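Local coordinates for Asp/Glu-specific dipeptidyl-peptidase (Flavobacterium psychrophilum, PDB 5JXF), which removes dipeptides from the N-terminus of oligopeptides as a serine-type peptidase of family S46, strictly requiring Asp or Glu at the P1 position, at residues N120-M125 / V209-A214; Y608-I613 / N644-V649; P626-D631 / D711-A716. One frame throughout, in Å; residues are numbered along the deposited sequence.

Contact 1: residues N120-M125 / V209-A214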
ATOM      1  N   ASN A 120      -4.116 -24.073  15.397  1.00 60.90           N
ATOM      2  CA  ASN A 120      -2.896 -24.708  15.899  1.00 60.31           C
ATOM      3  C   ASN A 120      -2.086 -25.502  14.881  1.00 61.29           C
ATOM      4  O   ASN A 120      -0.942 -25.891  15.143  1.00 57.04           O
ATOM      5  CB  ASN A 120      -3.269 -25.613  17.065  1.00 60.89           C
ATOM      6  CG  ASN A 120      -3.741 -24.820  18.268  1.00 72.48           C
ATOM      7  OD1 ASN A 120      -3.206 -23.747  18.560  1.00 80.37           O
ATOM      8  ND2 ASN A 120      -4.765 -25.321  18.950  1.00 75.67           N
ATOM      9  N   GLY A 121      -2.677 -25.749  13.717  1.00 57.59           N
ATOM     10  CA  GLY A 121      -2.067 -26.653  12.775  1.00 49.81           C
ATOM     11  C   GLY A 121      -2.271 -28.078  13.246  1.00 55.75           C
ATOM     12  O   GLY A 121      -2.975 -28.332  14.232  1.00 51.86           O
ATOM     13  N   PHE A 122      -1.655 -29.018  12.537  1.00 56.27           N
ATOM     14  CA  PHE A 122      -1.823 -30.430  12.841  1.00 55.25           C
ATOM     15  C   PHE A 122      -0.675 -31.215  12.235  1.00 52.82           C
ATOM     16  O   PHE A 122      -0.242 -30.918  11.122  1.00 54.62           O
ATOM     17  CB  PHE A 122      -3.171 -30.948  12.311  1.00 62.91           C
ATOM     18  CG  PHE A 122      -3.248 -32.444  12.226  1.00 59.59           C
ATOM     19  CD1 PHE A 122      -2.889 -33.102  11.064  1.00 56.48           C
ATOM     20  CD2 PHE A 122      -3.648 -33.191  13.315  1.00 61.98           C
ATOM     21  CE1 PHE A 122      -2.937 -34.471  10.993  1.00 58.39           C
ATOM     22  CE2 PHE A 122      -3.703 -34.557  13.242  1.00 66.84           C
ATOM     23  CZ  PHE A 122      -3.347 -35.199  12.084  1.00 62.74           C
ATOM     24  N   TRP A 123      -0.183 -32.219  12.964  1.00 56.23           N
ATOM     25  CA  TRP A 123       0.974 -32.990  12.518  1.00 55.86           C
ATOM     26  C   TRP A 123       0.945 -34.450  12.972  1.00 64.57           C
ATOM     27  O   TRP A 123       1.165 -34.755  14.143  1.00 58.40           O
ATOM     28  CB  TRP A 123       2.260 -32.322  12.995  1.00 58.52           C
ATOM     29  CG  TRP A 123       2.396 -30.962  12.410  1.00 55.70           C
ATOM     30  CD1 TRP A 123       2.017 -29.788  12.984  1.00 58.14           C
ATOM     31  CD2 TRP A 123       2.873 -30.635  11.099  1.00 46.92           C
ATOM     32  NE1 TRP A 123       2.250 -28.751  12.126  1.00 57.03           N
ATOM     33  CE2 TRP A 123       2.783 -29.238  10.964  1.00 51.27           C
ATOM     34  CE3 TRP A 123       3.382 -31.387  10.034  1.00 51.09           C
ATOM     35  CZ2 TRP A 123       3.192 -28.570   9.814  1.00 52.92           C
ATOM     36  CZ3 TRP A 123       3.780 -30.729   8.889  1.00 52.80           C
ATOM     37  CH2 TRP A 123       3.679 -29.331   8.785  1.00 58.87           C
ATOM     38  N   ALA A 124       0.669 -35.339  12.020  1.00 64.51           N
ATOM     39  CA  ALA A 124       0.665 -36.773  12.265  1.00 57.47           C
ATOM     40  C   ALA A 124       2.071 -37.271  12.531  1.00 53.36           C
ATOM     41  O   ALA A 124       2.877 -37.374  11.612  1.00 58.76           O
ATOM     42  CB  ALA A 124       0.058 -37.512  11.077  1.00 47.79           C
ATOM     43  N   MET A 125       2.360 -37.578  13.790  1.00 60.44           N
ATOM     44  CA  MET A 125       3.704 -37.985  14.203  1.00 67.78           C
ATOM     45  C   MET A 125       4.067 -39.396  13.742  1.00 73.15           C
ATOM     46  O   MET A 125       5.234 -39.773  13.710  1.00 75.06           O
ATOM     47  CB  MET A 125       3.839 -37.874  15.723  1.00 68.84           C
ATOM     48  CG  MET A 125       3.952 -36.435  16.207  1.00 68.94           C
ATOM     49  SD  MET A 125       5.221 -35.584  15.253  1.00 83.51           S
ATOM     50  CE  MET A 125       4.962 -33.874  15.730  1.00 85.28           C
ATOM     51  N   VAL A 209      -7.610 -40.593   1.135  1.00 51.06           N
ATOM     52  CA  VAL A 209      -6.557 -39.580   1.294  1.00 47.03           C
ATOM     53  C   VAL A 209      -6.627 -38.926   2.680  1.00 50.17           C
ATOM     54  O   VAL A 209      -7.602 -38.257   3.019  1.00 52.07           O
ATOM     55  CB  VAL A 209      -6.671 -38.511   0.196  1.00 49.74           C
ATOM     56  CG1 VAL A 209      -5.625 -37.389   0.383  1.00 40.47           C
ATOM     57  CG2 VAL A 209      -6.555 -39.176  -1.186  1.00 50.39           C
ATOM     58  N   ARG A 210      -5.587 -39.135   3.479  1.00 47.59           N
ATOM     59  CA  ARG A 210      -5.596 -38.726   4.887  1.00 45.52           C
ATOM     60  C   ARG A 210      -4.704 -37.505   5.138  1.00 40.24           C
ATOM     61  O   ARG A 210      -3.690 -37.340   4.476  1.00 42.48           O
ATOM     62  CB  ARG A 210      -5.143 -39.882   5.776  1.00 47.48           C
ATOM     63  CG  ARG A 210      -5.916 -41.165   5.511  1.00 48.13           C
ATOM     64  CD  ARG A 210      -5.411 -42.327   6.333  1.00 49.33           C
ATOM     65  NE  ARG A 210      -6.044 -43.553   5.853  1.00 62.68           N
ATOM     66  CZ  ARG A 210      -5.753 -44.775   6.278  1.00 57.01           C
ATOM     67  NH1 ARG A 210      -4.837 -44.952   7.210  1.00 51.86           N
ATOM     68  NH2 ARG A 210      -6.384 -45.823   5.764  1.00 69.07           N
ATOM     69  N   LEU A 211      -5.114 -36.663   6.085  1.00 43.50           N
ATOM     70  CA  LEU A 211      -4.361 -35.459   6.464  1.00 48.63           C
ATOM     71  C   LEU A 211      -3.102 -35.806   7.238  1.00 50.12           C
ATOM     72  O   LEU A 211      -3.160 -36.522   8.247  1.00 52.88           O
ATOM     73  CB  LEU A 211      -5.228 -34.517   7.303  1.00 47.09           C
ATOM     74  CG  LEU A 211      -4.548 -33.247   7.856  1.00 48.44           C
ATOM     75  CD1 LEU A 211      -3.936 -32.386   6.746  1.00 40.39           C
ATOM     76  CD2 LEU A 211      -5.525 -32.430   8.689  1.00 44.10           C
ATOM     77  N   VAL A 212      -1.968 -35.282   6.778  1.00 45.60           N
ATOM     78  CA  VAL A 212      -0.669 -35.590   7.387  1.00 43.75           C
ATOM     79  C   VAL A 212      -0.078 -34.399   8.150  1.00 49.06           C
ATOM     80  O   VAL A 212       0.434 -34.561   9.255  1.00 47.28           O
ATOM     81  CB  VAL A 212       0.346 -36.057   6.319  1.00 44.85           C
ATOM     82  CG1 VAL A 212       1.768 -36.111   6.875  1.00 40.05           C
ATOM     83  CG2 VAL A 212      -0.086 -37.422   5.734  1.00 38.91           C
ATOM     84  N   GLY A 213      -0.152 -33.210   7.561  1.00 48.90           N
ATOM     85  CA  GLY A 213       0.407 -32.031   8.193  1.00 54.27           C
ATOM     86  C   GLY A 213      -0.176 -30.715   7.705  1.00 50.72           C
ATOM     87  O   GLY A 213      -0.506 -30.557   6.522  1.00 50.62           O
ATOM     88  N   ALA A 214      -0.318 -29.766   8.626  1.00 50.09           N
ATOM     89  CA  ALA A 214      -0.668 -28.397   8.254  1.00 49.55           C
ATOM     90  C   ALA A 214      -0.143 -27.411   9.282  1.00 45.29           C
ATOM     91  O   ALA A 214      -0.229 -27.663  10.479  1.00 47.76           O
ATOM     92  CB  ALA A 214      -2.165 -28.240   8.106  1.00 46.14           C
TER

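Contact 2: residues Y608-I613 / N644-V649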
ATOM      1  N   TYR A 608      11.467 -12.731   2.056  1.00 44.36           N
ATOM      2  CA  TYR A 608      12.171 -13.353   3.184  1.00 45.22           C
ATOM      3  C   TYR A 608      11.383 -13.213   4.494  1.00 45.36           C
ATOM      4  O   TYR A 608      10.476 -12.397   4.590  1.00 46.49           O
ATOM      5  CB  TYR A 608      13.593 -12.752   3.332  1.00 50.60           C
ATOM      6  CG  TYR A 608      14.420 -12.979   2.083  1.00 49.92           C
ATOM      7  CD1 TYR A 608      14.320 -12.120   0.995  1.00 51.42           C
ATOM      8  CD2 TYR A 608      15.243 -14.094   1.964  1.00 54.02           C
ATOM      9  CE1 TYR A 608      15.034 -12.357  -0.169  1.00 56.48           C
ATOM     10  CE2 TYR A 608      15.973 -14.334   0.806  1.00 57.54           C
ATOM     11  CZ  TYR A 608      15.864 -13.465  -0.255  1.00 57.33           C
ATOM     12  OH  TYR A 608      16.588 -13.690  -1.404  1.00 51.42           O
ATOM     13  N   LEU A 609      11.728 -14.017   5.495  1.00 50.77           N
ATOM     14  CA  LEU A 609      10.984 -14.041   6.748  1.00 43.43           C
ATOM     15  C   LEU A 609      11.022 -12.700   7.478  1.00 48.43           C
ATOM     16  O   LEU A 609      10.113 -12.364   8.251  1.00 52.22           O
ATOM     17  CB  LEU A 609      11.531 -15.130   7.661  1.00 42.48           C
ATOM     18  CG  LEU A 609      10.801 -15.388   8.979  1.00 48.33           C
ATOM     19  CD1 LEU A 609       9.329 -15.613   8.749  1.00 50.56           C
ATOM     20  CD2 LEU A 609      11.420 -16.583   9.716  1.00 52.85           C
ATOM     21  N   ASP A 610      12.066 -11.920   7.247  1.00 53.89           N
ATOM     22  CA  ASP A 610      12.124 -10.629   7.939  1.00 58.29           C
ATOM     23  C   ASP A 610      11.047  -9.709   7.343  1.00 55.77           C
ATOM     24  O   ASP A 610      10.553  -8.799   8.002  1.00 65.03           O
ATOM     25  CB  ASP A 610      13.549 -10.025   7.887  1.00 58.67           C
ATOM     26  CG  ASP A 610      13.955  -9.538   6.510  1.00 70.17           C
ATOM     27  OD1 ASP A 610      13.313  -9.916   5.509  1.00 74.15           O
ATOM     28  OD2 ASP A 610      14.937  -8.766   6.432  1.00 77.84           O
ATOM     29  N   GLY A 611      10.641  -9.994   6.112  1.00 48.69           N
ATOM     30  CA  GLY A 611       9.517  -9.310   5.499  1.00 47.74           C
ATOM     31  C   GLY A 611       8.201  -9.652   6.170  1.00 51.35           C
ATOM     32  O   GLY A 611       7.288  -8.833   6.261  1.00 55.39           O
ATOM     33  N   ALA A 612       8.101 -10.873   6.657  1.00 50.99           N
ATOM     34  CA  ALA A 612       6.933 -11.286   7.426  1.00 49.53           C
ATOM     35  C   ALA A 612       6.934 -10.565   8.770  1.00 56.12           C
ATOM     36  O   ALA A 612       5.889 -10.144   9.272  1.00 60.54           O
ATOM     37  CB  ALA A 612       6.933 -12.799   7.626  1.00 42.02           C
ATOM     38  N   ILE A 613       8.120 -10.438   9.352  1.00 58.93           N
ATOM     39  CA  ILE A 613       8.279  -9.731  10.617  1.00 59.92           C
ATOM     40  C   ILE A 613       7.885  -8.258  10.483  1.00 59.79           C
ATOM     41  O   ILE A 613       7.235  -7.712  11.367  1.00 56.53           O
ATOM     42  CB  ILE A 613       9.730  -9.853  11.142  1.00 58.98           C
ATOM     43  CG1 ILE A 613      10.082 -11.323  11.378  1.00 64.97           C
ATOM     44  CG2 ILE A 613       9.955  -8.995  12.412  1.00 55.51           C
ATOM     45  CD1 ILE A 613       9.091 -12.083  12.250  1.00 62.77           C
ATOM     46  N   ASN A 644      22.656 -17.707   3.477  1.00 70.37           N
ATOM     47  CA  ASN A 644      23.435 -16.584   4.007  1.00 72.71           C
ATOM     48  C   ASN A 644      22.731 -15.886   5.169  1.00 71.83           C
ATOM     49  O   ASN A 644      22.737 -14.661   5.239  1.00 68.83           O
ATOM     50  CB  ASN A 644      23.719 -15.532   2.920  1.00 77.80           C
ATOM     51  CG  ASN A 644      24.264 -16.129   1.637  1.00 78.62           C
ATOM     52  OD1 ASN A 644      24.894 -17.187   1.642  1.00 85.07           O
ATOM     53  ND2 ASN A 644      24.023 -15.442   0.523  1.00 76.47           N
ATOM     54  N   GLY A 645      22.099 -16.649   6.059  1.00 72.76           N
ATOM     55  CA  GLY A 645      21.466 -16.062   7.237  1.00 62.71           C
ATOM     56  C   GLY A 645      20.044 -15.542   7.057  1.00 63.78           C
ATOM     57  O   GLY A 645      19.463 -14.985   7.991  1.00 62.16           O
ATOM     58  N   LYS A 646      19.479 -15.730   5.862  1.00 61.14           N
ATOM     59  CA  LYS A 646      18.113 -15.311   5.563  1.00 59.28           C
ATOM     60  C   LYS A 646      17.233 -16.527   5.199  1.00 56.64           C
ATOM     61  O   LYS A 646      17.743 -17.506   4.675  1.00 51.92           O
ATOM     62  CB  LYS A 646      18.117 -14.299   4.419  1.00 63.92           C
ATOM     63  CG  LYS A 646      19.145 -13.177   4.598  1.00 75.20           C
ATOM     64  CD  LYS A 646      19.056 -12.135   3.485  1.00 73.05           C
ATOM     65  CE  LYS A 646      17.659 -11.566   3.371  1.00 75.17           C
ATOM     66  NZ  LYS A 646      17.063 -11.307   4.713  1.00 75.70           N
ATOM     67  N   LEU A 647      15.934 -16.462   5.494  1.00 47.16           N
ATOM     68  CA  LEU A 647      15.017 -17.548   5.145  1.00 46.33           C
ATOM     69  C   LEU A 647      14.073 -17.114   4.035  1.00 45.87           C
ATOM     70  O   LEU A 647      13.174 -16.293   4.254  1.00 53.39           O
ATOM     71  CB  LEU A 647      14.207 -17.994   6.355  1.00 45.86           C
ATOM     72  CG  LEU A 647      13.436 -19.298   6.178  1.00 51.38           C
ATOM     73  CD1 LEU A 647      14.399 -20.490   6.172  1.00 53.01           C
ATOM     74  CD2 LEU A 647      12.396 -19.441   7.274  1.00 55.59           C
ATOM     75  N   PRO A 648      14.289 -17.635   2.831  1.00 50.16           N
ATOM     76  CA  PRO A 648      13.367 -17.380   1.727  1.00 49.95           C
ATOM     77  C   PRO A 648      11.964 -17.816   2.119  1.00 42.71           C
ATOM     78  O   PRO A 648      11.793 -18.745   2.909  1.00 46.36           O
ATOM     79  CB  PRO A 648      13.925 -18.245   0.599  1.00 62.51           C
ATOM     80  CG  PRO A 648      15.369 -18.394   0.942  1.00 61.25           C
ATOM     81  CD  PRO A 648      15.415 -18.487   2.427  1.00 57.61           C
ATOM     82  N   VAL A 649      10.956 -17.133   1.609  1.00 42.68           N
ATOM     83  CA  VAL A 649       9.611 -17.504   1.980  1.00 46.92           C
ATOM     84  C   VAL A 649       8.750 -17.727   0.732  1.00 42.12           C
ATOM     85  O   VAL A 649       8.118 -18.768   0.610  1.00 43.78           O
ATOM     86  CB  VAL A 649       8.996 -16.450   2.913  1.00 53.38           C
ATOM     87  CG1 VAL A 649       7.529 -16.698   3.108  1.00 50.43           C
ATOM     88  CG2 VAL A 649       9.694 -16.486   4.249  1.00 57.01           C
TER

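Contact 3: residues P626-D631 / D711-A716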
ATOM      1  N   PRO A 626       2.882 -16.803  15.100  1.00 61.83           N
ATOM      2  CA  PRO A 626       3.079 -17.749  16.203  1.00 58.73           C
ATOM      3  C   PRO A 626       4.354 -17.469  16.989  1.00 65.63           C
ATOM      4  O   PRO A 626       5.299 -16.867  16.463  1.00 68.29           O
ATOM      5  CB  PRO A 626       3.170 -19.100  15.495  1.00 54.74           C
ATOM      6  CG  PRO A 626       2.392 -18.921  14.259  1.00 57.11           C
ATOM      7  CD  PRO A 626       2.631 -17.499  13.826  1.00 56.69           C
ATOM      8  N   LYS A 627       4.375 -17.930  18.237  1.00 68.12           N
ATOM      9  CA  LYS A 627       5.459 -17.611  19.156  1.00 74.76           C
ATOM     10  C   LYS A 627       6.735 -18.324  18.709  1.00 75.10           C
ATOM     11  O   LYS A 627       7.814 -17.725  18.702  1.00 76.27           O
ATOM     12  CB  LYS A 627       5.076 -17.992  20.594  1.00 75.19           C
ATOM     13  CG  LYS A 627       6.227 -17.966  21.591  1.00 82.36           C
ATOM     14  CD  LYS A 627       6.898 -16.598  21.568  1.00 93.07           C
ATOM     15  CE  LYS A 627       8.401 -16.673  21.695  1.00 98.91           C
ATOM     16  NZ  LYS A 627       9.115 -15.426  21.217  1.00 99.36           N
ATOM     17  N   LYS A 628       6.596 -19.587  18.306  1.00 66.47           N
ATOM     18  CA  LYS A 628       7.738 -20.416  17.917  1.00 65.86           C
ATOM     19  C   LYS A 628       8.458 -19.865  16.683  1.00 60.30           C
ATOM     20  O   LYS A 628       9.676 -19.961  16.565  1.00 62.74           O
ATOM     21  CB  LYS A 628       7.265 -21.863  17.672  1.00 70.69           C
ATOM     22  CG  LYS A 628       8.305 -22.835  17.111  1.00 68.28           C
ATOM     23  CD  LYS A 628       9.458 -23.032  18.060  1.00 72.97           C
ATOM     24  CE  LYS A 628      10.566 -23.895  17.471  1.00 75.59           C
ATOM     25  NZ  LYS A 628      10.247 -25.342  17.467  1.00 81.70           N
ATOM     26  N   LEU A 629       7.701 -19.284  15.761  1.00 55.43           N
ATOM     27  CA  LEU A 629       8.290 -18.743  14.541  1.00 52.89           C
ATOM     28  C   LEU A 629       9.096 -17.488  14.851  1.00 57.76           C
ATOM     29  O   LEU A 629      10.159 -17.276  14.290  1.00 65.96           O
ATOM     30  CB  LEU A 629       7.220 -18.426  13.501  1.00 48.74           C
ATOM     31  CG  LEU A 629       7.781 -17.967  12.149  1.00 54.34           C
ATOM     32  CD1 LEU A 629       8.938 -18.861  11.700  1.00 52.90           C
ATOM     33  CD2 LEU A 629       6.699 -17.943  11.091  1.00 59.67           C
ATOM     34  N   ILE A 630       8.564 -16.652  15.730  1.00 55.21           N
ATOM     35  CA  ILE A 630       9.281 -15.448  16.153  1.00 62.81           C
ATOM     36  C   ILE A 630      10.612 -15.796  16.812  1.00 66.84           C
ATOM     37  O   ILE A 630      11.627 -15.159  16.522  1.00 73.68           O
ATOM     38  CB  ILE A 630       8.420 -14.587  17.104  1.00 59.71           C
ATOM     39  CG1 ILE A 630       7.218 -14.039  16.335  1.00 54.18           C
ATOM     40  CG2 ILE A 630       9.254 -13.439  17.736  1.00 59.00           C
ATOM     41  CD1 ILE A 630       6.400 -13.019  17.078  1.00 63.61           C
ATOM     42  N   ASP A 631      10.609 -16.812  17.677  1.00 72.87           N
ATOM     43  CA  ASP A 631      11.848 -17.332  18.279  1.00 76.72           C
ATOM     44  C   ASP A 631      12.850 -17.814  17.250  1.00 74.29           C
ATOM     45  O   ASP A 631      14.044 -17.547  17.373  1.00 76.38           O
ATOM     46  CB  ASP A 631      11.567 -18.503  19.231  1.00 78.89           C
ATOM     47  CG  ASP A 631      11.184 -18.056  20.607  1.00 92.75           C
ATOM     48  OD1 ASP A 631      11.355 -16.851  20.914  1.00 96.72           O
ATOM     49  OD2 ASP A 631      10.731 -18.920  21.396  1.00102.87           O
ATOM     50  N   ASP A 711       9.929 -28.811   9.599  1.00 50.19           N
ATOM     51  CA  ASP A 711      11.050 -29.264  10.393  1.00 49.40           C
ATOM     52  C   ASP A 711      11.264 -28.435  11.665  1.00 57.54           C
ATOM     53  O   ASP A 711      11.033 -28.923  12.775  1.00 52.02           O
ATOM     54  CB  ASP A 711      12.307 -29.234   9.524  1.00 52.98           C
ATOM     55  CG  ASP A 711      13.507 -29.817  10.204  1.00 58.06           C
ATOM     56  OD1 ASP A 711      13.464 -30.036  11.430  1.00 61.20           O
ATOM     57  OD2 ASP A 711      14.508 -30.056   9.496  1.00 67.70           O
ATOM     58  N   LYS A 712      11.748 -27.203  11.506  1.00 57.50           N
ATOM     59  CA  LYS A 712      12.148 -26.400  12.665  1.00 58.56           C
ATOM     60  C   LYS A 712      10.953 -25.993  13.509  1.00 58.45           C
ATOM     61  O   LYS A 712      11.053 -25.917  14.730  1.00 68.01           O
ATOM     62  CB  LYS A 712      12.916 -25.157  12.222  1.00 50.40           C
ATOM     63  CG  LYS A 712      14.335 -25.453  11.771  1.00 56.14           C
ATOM     64  CD  LYS A 712      15.239 -25.755  12.981  1.00 63.83           C
ATOM     65  CE  LYS A 712      16.674 -25.943  12.540  1.00 73.32           C
ATOM     66  NZ  LYS A 712      16.722 -26.867  11.370  1.00 79.24           N
ATOM     67  N   PHE A 713       9.815 -25.752  12.858  1.00 51.52           N
ATOM     68  CA  PHE A 713       8.656 -25.240  13.568  1.00 50.92           C
ATOM     69  C   PHE A 713       7.836 -26.376  14.180  1.00 58.48           C
ATOM     70  O   PHE A 713       7.529 -26.350  15.374  1.00 58.31           O
ATOM     71  CB  PHE A 713       7.793 -24.382  12.633  1.00 49.63           C
ATOM     72  CG  PHE A 713       6.569 -23.792  13.295  1.00 55.18           C
ATOM     73  CD1 PHE A 713       6.654 -22.632  14.038  1.00 55.39           C
ATOM     74  CD2 PHE A 713       5.324 -24.406  13.161  1.00 52.25           C
ATOM     75  CE1 PHE A 713       5.528 -22.087  14.649  1.00 58.33           C
ATOM     76  CE2 PHE A 713       4.194 -23.881  13.771  1.00 49.76           C
ATOM     77  CZ  PHE A 713       4.289 -22.710  14.508  1.00 57.60           C
ATOM     78  N   ALA A 714       7.485 -27.376  13.376  1.00 57.38           N
ATOM     79  CA  ALA A 714       6.593 -28.434  13.853  1.00 56.24           C
ATOM     80  C   ALA A 714       7.341 -29.613  14.464  1.00 57.80           C
ATOM     81  O   ALA A 714       6.780 -30.344  15.270  1.00 67.89           O
ATOM     82  CB  ALA A 714       5.669 -28.919  12.709  1.00 48.10           C
ATOM     83  N   GLY A 715       8.598 -29.800  14.079  1.00 60.23           N
ATOM     84  CA  GLY A 715       9.393 -30.905  14.584  1.00 57.98           C
ATOM     85  C   GLY A 715       9.019 -32.191  13.884  1.00 63.98           C
ATOM     86  O   GLY A 715       9.180 -33.283  14.439  1.00 68.96           O
ATOM     87  N   ALA A 716       8.523 -32.061  12.656  1.00 60.69           N
ATOM     88  CA  ALA A 716       8.065 -33.218  11.888  1.00 59.68           C
ATOM     89  C   ALA A 716       9.123 -33.683  10.907  1.00 58.42           C
ATOM     90  O   ALA A 716       8.808 -33.986   9.760  1.00 57.37           O
ATOM     91  CB  ALA A 716       6.769 -32.892  11.140  1.00 53.18           C
TER

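Contact 1: residues N120-M125 / V209-A214
Leu211 packs its CG and CD2 against the CD1 corner of the Phe122 ring; Leu211 CD2 comes to 3.6 Å from Phe122 CD1. The two side chains run antiparallel alongside one another. Phe122 brings its ring here because CG is anti to the backbone N (chi1 163°), and the backbone oxygen Leu211 O then sits at the ring edge, close to its plane, 3.4 Å from Phe122 CE1. Leucine and phenylalanine suit this apolar side of the sheet, and the Phe122 ring also meets Tyr117 edge-to-face.

At Val212 the side chain turns away from strand 122-123, toward Leu719 of helix 717-721, and the backbone does the bonding: Ala124 N donates to Val212 O over 2.9 Å, tilted 18° from the carbonyl plane. Val212 and Gly213 together face Met240 of strand 239-245, a classic beta bulge within the long strand 197-214, which belongs to the curled antiparallel sheet whose strands 95-98 and 239-245 adjoin His101 and Asp237, probably two members of the catalytic triad.

Gly213 forms a non-hydrogen-bonded antiparallel pair with Trp123. Gly213 CA lies over one face of the Trp123 indole, 3.9 Å from the centroid of the six-membered ring, a CH-pi contact; there is no room for a beta-carbon beside Trp123 CZ3, which suits glycine. Gly213 CA also makes a CA-H...O contact of 3.2 Å with Phe122 O.

Ala214 closes the ladder as the hydrogen-bonded partner of Phe122: Phe122 N donates to Ala214 O, and Ala214 N to Phe122 O, each 2.8 Å. Gly121, at positive phi just after helix 117-120, brings its CA to 3.1 Å from Ala214 O, a spot where a beta-carbon would collide with that oxygen.

Contact 2: residues Y608-I613 / N644-V649
Leu609 N donates to Leu647 O over 3.0 Å, with the N-H in the carbonyl plane but the angle at hydrogen only 141°, and round this bond the packing is close. Leu647 O also receives a CA-H...O contact from Tyr608 CA at 3.3 Å, while Val649 CG2 presses to 3.4 Å from Leu609 N. Leu609 and Leu647 lie side by side and point the same way, their CD2 atoms 3.9 Å apart: two branched apolar chains well matched to a buried site. Pro648 CG, 4.1 Å from Tyr608 CE2, forms the inner border of the tyrosine ring.

Toward the solvent the contact loosens. Lys646 crosses the Tyr608 ring at about a right angle, setting its CE over one face, 3.9 Å from the ring centroid in a CH-pi contact. Bends at chi3 (55°) and chi4 (42°) turn its amino end back toward Asp610, but Lys646 NZ stops 3.7 Å from Asp610 OD2, a long salt bridge. A lysine suits this place, its terminal methylene lying over the ring and its ammonium reaching the partly exposed margin.

Tyr608 ends strand 601-608 and pairs antiparallel with Pro648 at the start of strand 648-653, its neighbour in the eight-stranded antiparallel sheet, and there the chain passes from sheet into helix 609-615. Asp599 of the second subunit accepts a hydrogen bond from Tyr608 N. Behind the apolar part, helix 627-635 meets Leu609 through Tyr633, and helix 703-713 meets Leu647 and Val649 through Tyr705.

Contact 3: residues P626-D631 / D711-A716
Phe713 rests its ring against the first turn of helix 627-635. Phe713 CE1 lies 3.5 Å from Lys628 CB, and Phe713 CD1 lies 3.5 Å from Lys628 CG. Leu629 N sits at the ring edge and in its plane, 3.7 Å from Phe713 CE1, and Pro626 CB approaches that edge too, at 3.9 Å from the same atom. An aromatic ring suits this place, its edge, at CE1, reaching the backbone and CB atoms of the helix's first turn.

Past the ring, Lys628 runs on, bent at chi2 (63°) and chi4 (-77°), to donate a hydrogen bond from Lys628 NZ to Lys712 O (2.9 Å), in the carbonyl plane. Lysine is apt here because its CB and CG pack beside the CD1-CE1 bond of Phe713 while its charge meets a carbonyl near the end of helix 703-713.

Pro626, at the N-cap position, needs no backbone N-H there. Beyond, Gly715 takes up positive phi as the chain leaves the second helix, a conformation easily adopted by glycine. Helix 217-220 lies against both partners, with Ile219 touching Pro626, Leu629 and Phe713.

How the contacts relate
Contact 3 lies between the other two. Its centre is about 15 Å from that of contact 1, and Trp123 CE2 packs 3.4 Å from Ala714 CB; the centre of contact 2 is about 14 Å from that of contact 3, with Leu609 CD2 3.9 Å from Leu629 CD1. Contacts 1 and 2 do not touch, their nearest atoms being about 13 Å apart. Along the chain contact 1 closes first, while the segments of contacts 2 and 3 alternate. The side chains of Ala214 and Val649 each come within about 9 Å of that of Asp237, probably the charge-relay aspartate, and lie about 13 and 14 Å from the bound arginine. Contact 3 is away from the annotated sites.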